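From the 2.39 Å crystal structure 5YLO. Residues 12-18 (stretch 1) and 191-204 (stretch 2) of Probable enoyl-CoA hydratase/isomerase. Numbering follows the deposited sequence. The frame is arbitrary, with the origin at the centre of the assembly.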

ATOM      1  N   GLU A  12      -9.501 -31.642  10.746  1.00112.46           N
ATOM      2  CA  GLU A  12     -10.374 -32.375   9.835  1.00121.02           C
ATOM      3  C   GLU A  12      -9.906 -32.146   8.405  1.00118.95           C
ATOM      4  O   GLU A  12      -9.885 -31.004   7.936  1.00139.16           O
ATOM      5  CB  GLU A  12     -11.831 -31.925   9.981  1.00121.90           C
ATOM      6  CG  GLU A  12     -12.344 -31.852  11.409  1.00123.30           C
ATOM      7  CD  GLU A  12     -13.672 -31.123  11.507  1.00119.99           C
ATOM      8  OE1 GLU A  12     -14.007 -30.638  12.607  1.00115.26           O
ATOM      9  OE2 GLU A  12     -14.378 -31.031  10.479  1.00115.97           O
ATOM     10  N   ALA A  13      -9.540 -33.230   7.718  1.00 79.93           N
ATOM     11  CA  ALA A  13      -9.237 -33.200   6.284  1.00 80.31           C
ATOM     12  C   ALA A  13      -8.124 -32.207   5.955  1.00 77.06           C
ATOM     13  O   ALA A  13      -8.195 -31.470   4.969  1.00 75.86           O
ATOM     14  CB  ALA A  13     -10.492 -32.893   5.464  1.00 81.00           C
ATOM     15  N   GLY A  14      -7.084 -32.188   6.783  1.00 86.56           N
ATOM     16  CA  GLY A  14      -5.967 -31.296   6.554  1.00 91.76           C
ATOM     17  C   GLY A  14      -6.170 -29.873   7.018  1.00 85.11           C
ATOM     18  O   GLY A  14      -5.310 -29.025   6.755  1.00 82.71           O
ATOM     19  N   ILE A  15      -7.277 -29.580   7.694  1.00 76.76           N
ATOM     20  CA  ILE A  15      -7.560 -28.248   8.215  1.00 66.15           C
ATOM     21  C   ILE A  15      -7.547 -28.327   9.734  1.00 65.86           C
ATOM     22  O   ILE A  15      -8.346 -29.060  10.332  1.00 67.88           O
ATOM     23  CB  ILE A  15      -8.906 -27.709   7.705  1.00 67.30           C
ATOM     24  CG1 ILE A  15      -8.953 -27.725   6.175  1.00 74.47           C
ATOM     25  CG2 ILE A  15      -9.144 -26.300   8.226  1.00 63.41           C
ATOM     26  CD1 ILE A  15     -10.296 -27.312   5.601  1.00 67.83           C
ATOM     27  N   ALA A  16      -6.645 -27.575  10.357  1.00 65.82           N
ATOM     28  CA  ALA A  16      -6.558 -27.492  11.809  1.00 70.31           C
ATOM     29  C   ALA A  16      -7.364 -26.290  12.285  1.00 65.80           C
ATOM     30  O   ALA A  16      -7.034 -25.146  11.953  1.00 73.63           O
ATOM     31  CB  ALA A  16      -5.104 -27.379  12.268  1.00 65.45           C
ATOM     32  N   TRP A  17      -8.414 -26.549  13.057  1.00 63.10           N
ATOM     33  CA  TRP A  17      -9.271 -25.504  13.597  1.00 61.85           C
ATOM     34  C   TRP A  17      -8.811 -25.168  15.010  1.00 61.31           C
ATOM     35  O   TRP A  17      -8.853 -26.023  15.900  1.00 85.45           O
ATOM     36  CB  TRP A  17     -10.737 -25.942  13.598  1.00 63.85           C
ATOM     37  CG  TRP A  17     -11.282 -26.249  12.235  1.00 66.59           C
ATOM     38  CD1 TRP A  17     -10.962 -27.316  11.446  1.00 73.44           C
ATOM     39  CD2 TRP A  17     -12.259 -25.492  11.507  1.00 67.90           C
ATOM     40  NE1 TRP A  17     -11.670 -27.265  10.270  1.00 72.15           N
ATOM     41  CE2 TRP A  17     -12.474 -26.155  10.283  1.00 72.47           C
ATOM     42  CE3 TRP A  17     -12.968 -24.317  11.771  1.00 63.31           C
ATOM     43  CZ2 TRP A  17     -13.368 -25.683   9.324  1.00 66.87           C
ATOM     44  CZ3 TRP A  17     -13.856 -23.850  10.816  1.00 68.30           C
ATOM     45  CH2 TRP A  17     -14.048 -24.532   9.610  1.00 65.42           C
ATOM     46  N   LEU A  18      -8.366 -23.932  15.208  1.00 58.58           N
ATOM     47  CA  LEU A  18      -7.944 -23.440  16.515  1.00 58.11           C
ATOM     48  C   LEU A  18      -8.943 -22.375  16.944  1.00 57.44           C
ATOM     49  O   LEU A  18      -8.950 -21.269  16.396  1.00 55.70           O
ATOM     50  CB  LEU A  18      -6.525 -22.880  16.464  1.00 56.44           C
ATOM     51  CG  LEU A  18      -5.500 -23.726  15.706  1.00 56.94           C
ATOM     52  CD1 LEU A  18      -4.113 -23.115  15.791  1.00 55.56           C
ATOM     53  CD2 LEU A  18      -5.489 -25.153  16.222  1.00 59.66           C
ATOM     54  N   LEU A 191     -20.912 -18.567   8.308  1.00 68.40           N
ATOM     55  CA  LEU A 191     -19.491 -18.268   8.466  1.00 70.14           C
ATOM     56  C   LEU A 191     -18.657 -19.541   8.554  1.00 70.98           C
ATOM     57  O   LEU A 191     -17.671 -19.696   7.824  1.00 62.67           O
ATOM     58  CB  LEU A 191     -19.259 -17.395   9.697  1.00 69.76           C
ATOM     59  CG  LEU A 191     -17.775 -17.116   9.947  1.00 65.25           C
ATOM     60  CD1 LEU A 191     -17.127 -16.452   8.741  1.00 62.92           C
ATOM     61  CD2 LEU A 191     -17.599 -16.258  11.167  1.00 63.51           C
ATOM     62  N   VAL A 192     -19.026 -20.457   9.453  1.00 62.33           N
ATOM     63  CA  VAL A 192     -18.268 -21.697   9.601  1.00 61.43           C
ATOM     64  C   VAL A 192     -18.248 -22.468   8.287  1.00 64.02           C
ATOM     65  O   VAL A 192     -17.217 -23.029   7.894  1.00 59.96           O
ATOM     66  CB  VAL A 192     -18.845 -22.543  10.752  1.00 65.97           C
ATOM     67  CG1 VAL A 192     -18.064 -23.842  10.905  1.00 67.07           C
ATOM     68  CG2 VAL A 192     -18.825 -21.752  12.053  1.00 66.52           C
ATOM     69  N   GLU A 193     -19.378 -22.490   7.577  1.00 78.87           N
ATOM     70  CA  GLU A 193     -19.426 -23.163   6.283  1.00 79.73           C
ATOM     71  C   GLU A 193     -18.554 -22.451   5.255  1.00 77.88           C
ATOM     72  O   GLU A 193     -17.877 -23.102   4.451  1.00 74.87           O
ATOM     73  CB  GLU A 193     -20.872 -23.250   5.796  1.00 76.65           C
ATOM     74  CG  GLU A 193     -21.070 -24.081   4.539  1.00 82.27           C
ATOM     75  CD  GLU A 193     -22.522 -24.134   4.106  1.00 94.91           C
ATOM     76  OE1 GLU A 193     -22.790 -24.554   2.961  1.00 99.69           O
ATOM     77  OE2 GLU A 193     -23.397 -23.750   4.912  1.00 91.06           O
ATOM     78  N   ALA A 194     -18.555 -21.115   5.268  1.00 68.15           N
ATOM     79  CA  ALA A 194     -17.754 -20.368   4.302  1.00 67.89           C
ATOM     80  C   ALA A 194     -16.265 -20.544   4.565  1.00 67.38           C
ATOM     81  O   ALA A 194     -15.478 -20.705   3.625  1.00 62.17           O
ATOM     82  CB  ALA A 194     -18.133 -18.888   4.335  1.00 62.97           C
ATOM     83  N   VAL A 195     -15.860 -20.515   5.836  1.00 66.91           N
ATOM     84  CA  VAL A 195     -14.451 -20.686   6.170  1.00 62.54           C
ATOM     85  C   VAL A 195     -13.981 -22.086   5.800  1.00 64.27           C
ATOM     86  O   VAL A 195     -12.883 -22.262   5.254  1.00 62.27           O
ATOM     87  CB  VAL A 195     -14.219 -20.381   7.662  1.00 67.78           C
ATOM     88  CG1 VAL A 195     -12.803 -20.745   8.066  1.00 62.82           C
ATOM     89  CG2 VAL A 195     -14.491 -18.912   7.946  1.00 69.63           C
ATOM     90  N   GLY A 196     -14.804 -23.099   6.074  1.00 55.37           N
ATOM     91  CA  GLY A 196     -14.425 -24.461   5.732  1.00 56.35           C
ATOM     92  C   GLY A 196     -14.207 -24.651   4.244  1.00 56.34           C
ATOM     93  O   GLY A 196     -13.251 -25.309   3.827  1.00 56.68           O
ATOM     94  N   ALA A 197     -15.086 -24.073   3.424  1.00 57.35           N
ATOM     95  CA  ALA A 197     -14.925 -24.178   1.978  1.00 61.55           C
ATOM     96  C   ALA A 197     -13.672 -23.450   1.512  1.00 59.54           C
ATOM     97  O   ALA A 197     -12.936 -23.955   0.655  1.00 60.10           O
ATOM     98  CB  ALA A 197     -16.163 -23.629   1.270  1.00 59.46           C
ATOM     99  N   PHE A 198     -13.409 -22.266   2.067  1.00 57.83           N
ATOM    100  CA  PHE A 198     -12.216 -21.521   1.680  1.00 59.97           C
ATOM    101  C   PHE A 198     -10.953 -22.240   2.138  1.00 53.97           C
ATOM    102  O   PHE A 198      -9.999 -22.397   1.367  1.00 58.35           O
ATOM    103  CB  PHE A 198     -12.274 -20.100   2.245  1.00 53.96           C
ATOM    104  CG  PHE A 198     -11.082 -19.256   1.888  1.00 59.26           C
ATOM    105  CD1 PHE A 198     -10.812 -18.940   0.565  1.00 53.14           C
ATOM    106  CD2 PHE A 198     -10.236 -18.774   2.875  1.00 54.58           C
ATOM    107  CE1 PHE A 198      -9.715 -18.165   0.231  1.00 45.12           C
ATOM    108  CE2 PHE A 198      -9.136 -17.996   2.547  1.00 47.18           C
ATOM    109  CZ  PHE A 198      -8.877 -17.692   1.222  1.00 47.82           C
ATOM    110  N   ALA A 199     -10.933 -22.699   3.390  1.00 47.08           N
ATOM    111  CA  ALA A 199      -9.785 -23.443   3.890  1.00 47.51           C
ATOM    112  C   ALA A 199      -9.617 -24.784   3.191  1.00 57.92           C
ATOM    113  O   ALA A 199      -8.507 -25.327   3.178  1.00 63.45           O
ATOM    114  CB  ALA A 199      -9.907 -23.651   5.399  1.00 48.22           C
ATOM    115  N   ALA A 200     -10.682 -25.321   2.591  1.00 66.51           N
ATOM    116  CA  ALA A 200     -10.570 -26.607   1.911  1.00 65.20           C
ATOM    117  C   ALA A 200      -9.784 -26.488   0.613  1.00 66.84           C
ATOM    118  O   ALA A 200      -8.931 -27.333   0.320  1.00 76.86           O
ATOM    119  CB  ALA A 200     -11.955 -27.187   1.637  1.00 70.55           C
ATOM    120  N   ARG A 201     -10.066 -25.456  -0.187  1.00 65.61           N
ATOM    121  CA  ARG A 201      -9.330 -25.287  -1.436  1.00 71.48           C
ATOM    122  C   ARG A 201      -7.908 -24.808  -1.182  1.00 60.11           C
ATOM    123  O   ARG A 201      -7.004 -25.116  -1.968  1.00 58.97           O
ATOM    124  CB  ARG A 201     -10.078 -24.331  -2.367  1.00 67.17           C
ATOM    125  CG  ARG A 201     -10.539 -23.041  -1.718  1.00 70.25           C
ATOM    126  CD  ARG A 201     -11.440 -22.252  -2.656  1.00 72.51           C
ATOM    127  NE  ARG A 201     -10.857 -22.111  -3.987  1.00 66.33           N
ATOM    128  CZ  ARG A 201     -11.253 -21.218  -4.889  1.00 68.87           C
ATOM    129  NH1 ARG A 201     -12.232 -20.370  -4.602  1.00 63.98           N
ATOM    130  NH2 ARG A 201     -10.663 -21.164  -6.075  1.00 68.43           N
ATOM    131  N   LEU A 202      -7.686 -24.065  -0.095  1.00 57.66           N
ATOM    132  CA  LEU A 202      -6.320 -23.794   0.339  1.00 58.33           C
ATOM    133  C   LEU A 202      -5.610 -25.084   0.727  1.00 62.19           C
ATOM    134  O   LEU A 202      -4.445 -25.296   0.370  1.00 70.23           O
ATOM    135  CB  LEU A 202      -6.320 -22.815   1.513  1.00 58.83           C
ATOM    136  CG  LEU A 202      -6.500 -21.327   1.218  1.00 55.98           C
ATOM    137  CD1 LEU A 202      -6.601 -20.553   2.520  1.00 51.48           C
ATOM    138  CD2 LEU A 202      -5.346 -20.808   0.379  1.00 51.64           C
ATOM    139  N   ALA A 203      -6.302 -25.963   1.455  1.00 54.47           N
ATOM    140  CA  ALA A 203      -5.696 -27.223   1.869  1.00 62.91           C
ATOM    141  C   ALA A 203      -5.455 -28.151   0.685  1.00 66.20           C
ATOM    142  O   ALA A 203      -4.572 -29.013   0.749  1.00 72.28           O
ATOM    143  CB  ALA A 203      -6.574 -27.910   2.914  1.00 61.62           C
ATOM    144  N   SER A 204      -6.214 -27.992  -0.400  1.00 75.74           N
ATOM    145  CA  SER A 204      -6.031 -28.843  -1.570  1.00 80.83           C
ATOM    146  C   SER A 204      -4.799 -28.471  -2.383  1.00 80.43           C
ATOM    147  O   SER A 204      -4.302 -29.308  -3.145  1.00 81.97           O
ATOM    148  CB  SER A 204      -7.267 -28.787  -2.471  1.00 75.92           C
ATOM    149  OG  SER A 204      -7.231 -27.656  -3.325  1.00 69.10           O
TER

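Two bulky side chains from a strand, I15 and W17, pack against one side of the helix 191-204, and the helix meets them largely with small residues. No hydrogen bond crosses the contact, so it rests on shape and apolar packing. The strand runs at 139° to the helix, closer to antiparallel than parallel, and I15 accordingly meets the later part of the helix while W17 meets the earlier part.

I15 is the first bump. Its CA-to-CB bond points toward the helix, and with chi1 in m and chi2 in t the side chain extends until CD1 lies 3.6 Å from A199 C and 3.6 Å from A200 N. A methyl group can come so near the backbone because alanine keeps the helix surface low. The hollow is bounded by A199, whose CB is 3.7 Å from I15 CD1, by A200, whose CB is 4.3 Å from that same CD1, and by A203, whose CB is 4.0 Å from I15 CG1. I15 CD1 also lies 4.0 Å from G196 O.

W17 fills a second hollow, one turn earlier. Its CB points sideways, but the long indole brings its end to the helix. There CH2 sits 3.9 Å from G196 N and 3.9 Å from V192 O, the latter at the ring edge. G196 leaves the backbone bare here, although a CB would have room. The valines supply apolar flanks: V192 CG1 is 4.2 Å from W17 CZ3, and V195 CG1 is 4.3 Å from W17 CH2.

Before the strand, a type I' turn from E12 to I15 brings G14 near A203, their CA atoms 6.2 Å apart. G14 has phi/psi of 81/6, where a CB would jam against the preceding carbonyl oxygen; glycine suits this backbone. The methyl of A203 approaches the turn, its CB 4.2 Å from G14 O.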